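Nucleoporin GLE1 (Saccharomyces cerevisiae, PDB 6B4E) serves as a nuclear pore component in mRNA export, this chain being its C-terminal helical domain, the region that interacts with NUP42, DBP5 and GFD1. Local coordinates at residues A[170-173]-A[174-178]. Residues are numbered along the deposited sequence; the frame is centred on the assembly and turned at random.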
loop_
_atom_site.group_PDB
_atom_site.type_symbol
_atom_site.label_atom_id
_atom_site.label_comp_id
_atom_site.label_asym_id
_atom_site.label_seq_id
_atom_site.Cartn_x
_atom_site.Cartn_y
_atom_site.Cartn_z
ATOM N N THR A 170 -11.598 -9.944 11.732
ATOM C CA THR A 170 -12.212 -9.450 10.503
ATOM C C THR A 170 -11.979 -7.952 10.335
ATOM O O THR A 170 -11.672 -7.479 9.235
ATOM C CB THR A 170 -13.703 -9.774 10.513
ATOM O OG1 THR A 170 -13.872 -11.193 10.352
ATOM C CG2 THR A 170 -14.427 -9.061 9.373
ATOM N N SER A 171 -12.115 -7.195 11.421
ATOM C CA SER A 171 -11.903 -5.749 11.359
ATOM C C SER A 171 -10.483 -5.435 10.904
ATOM O O SER A 171 -10.266 -4.660 9.965
ATOM C CB SER A 171 -12.188 -5.146 12.735
ATOM O OG SER A 171 -11.896 -3.772 12.776
ATOM N N TYR A 172 -9.503 -6.051 11.556
ATOM C CA TYR A 172 -8.108 -5.819 11.211
ATOM C C TYR A 172 -7.819 -6.237 9.780
ATOM O O TYR A 172 -7.205 -5.487 9.008
ATOM C CB TYR A 172 -7.218 -6.582 12.185
ATOM C CG TYR A 172 -5.748 -6.539 11.858
ATOM C CD1 TYR A 172 -4.971 -5.421 12.145
ATOM C CD2 TYR A 172 -5.122 -7.636 11.280
ATOM C CE1 TYR A 172 -3.599 -5.401 11.840
ATOM C CE2 TYR A 172 -3.766 -7.631 10.996
ATOM C CZ TYR A 172 -3.013 -6.517 11.267
ATOM O OH TYR A 172 -1.672 -6.554 10.951
ATOM N N ASP A 173 -8.231 -7.446 9.410
ATOM C CA ASP A 173 -7.920 -7.945 8.075
ATOM C C ASP A 173 -8.517 -7.051 7.001
ATOM O O ASP A 173 -7.860 -6.752 5.999
ATOM C CB ASP A 173 -8.423 -9.381 7.904
ATOM C CG ASP A 173 -7.569 -10.398 8.659
ATOM O OD1 ASP A 173 -8.052 -11.530 8.867
ATOM O OD2 ASP A 173 -6.443 -10.063 9.058
ATOM N N GLU A 174 -9.766 -6.622 7.185
ATOM C CA GLU A 174 -10.422 -5.849 6.136
ATOM C C GLU A 174 -9.829 -4.453 6.029
ATOM O O GLU A 174 -9.686 -3.932 4.913
ATOM C CB GLU A 174 -11.925 -5.819 6.364
ATOM C CG GLU A 174 -12.584 -7.186 6.086
ATOM C CD GLU A 174 -14.108 -7.167 6.094
ATOM O OE1 GLU A 174 -14.700 -6.123 6.434
ATOM O OE2 GLU A 174 -14.718 -8.206 5.758
ATOM N N ARG A 175 -9.412 -3.867 7.156
ATOM C CA ARG A 175 -8.652 -2.617 7.114
ATOM C C ARG A 175 -7.330 -2.786 6.361
ATOM O O ARG A 175 -6.966 -1.950 5.522
ATOM C CB ARG A 175 -8.379 -2.104 8.532
ATOM C CG ARG A 175 -9.580 -1.605 9.265
ATOM C CD ARG A 175 -9.200 -0.784 10.497
ATOM N NE ARG A 175 -8.286 -1.474 11.418
ATOM C CZ ARG A 175 -6.976 -1.235 11.528
ATOM N NH1 ARG A 175 -6.384 -0.313 10.776
ATOM N NH2 ARG A 175 -6.241 -1.911 12.405
ATOM N N MET A 176 -6.578 -3.849 6.665
ATOM C CA MET A 176 -5.299 -4.030 5.990
ATOM C C MET A 176 -5.513 -4.212 4.491
ATOM O O MET A 176 -4.757 -3.668 3.673
ATOM C CB MET A 176 -4.536 -5.230 6.563
ATOM C CG MET A 176 -4.144 -5.109 8.026
ATOM S SD MET A 176 -3.097 -3.689 8.391
ATOM C CE MET A 176 -4.332 -2.585 9.081
ATOM N N GLY A 177 -6.544 -4.968 4.113
ATOM C CA GLY A 177 -6.775 -5.219 2.700
ATOM C C GLY A 177 -7.143 -3.954 1.953
ATOM O O GLY A 177 -6.669 -3.719 0.835
ATOM N N GLY A 178 -7.939 -3.092 2.589
ATOM C CA GLY A 178 -8.318 -1.845 1.950
ATOM C C GLY A 178 -7.127 -0.927 1.752
ATOM O O GLY A 178 -6.949 -0.341 0.678
#
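Tyr172 and Met176, one turn apart near the N-terminal end of helix 169-188, form an i to i+4 Met-aromatic contact within the all-helical GLE1-like domain. Met176 CG lies over one face of the phenol ring, offset toward its rim, in a CH-pi contact 3.8 Å from the Tyr172 ring centroid. The thioether bends back at chi2 (-59°), which brings SD obliquely above the rim of the ring, 4.4 Å from the same centroid, while CE touches Tyr172 CE1. With CG of Tyr172 anti to the backbone N (chi1 174°), the ring projects outward from the helix, and the methionine reaches back from the next turn to meet its face. Trp158 stacks on the ring, the phenol OH bonds to Met156 O, and Met176 also packs on Ile230 of helix 225-264.

Arg175 brings NH2 to the ring edge, 3.7 Å from Tyr172 CD1, with guanidinium and ring planes 70° apart; an edge contact of this kind is no cation-pi stack. Its charge is met by salt bridges to Glu98 and Glu167, the latter also binding Ser171 OG. Glu174 extends alongside Thr170, its carboxylate grazing the threonine methyl and paired with Arg102. Asp173 is buried, yet both carboxylate oxygens are bonded, to Asn225 and Thr226, tying this turn to the start of helix 225-264.

Four successive alpha-helical backbone bonds join the two turns, from Glu174 N to Thr170 O through to Gly177 N to Asp173 O. Met176 N reaches Tyr172 O at 2.9 Å, and the methionine CG sits 3.2 Å from that same Tyr172 O.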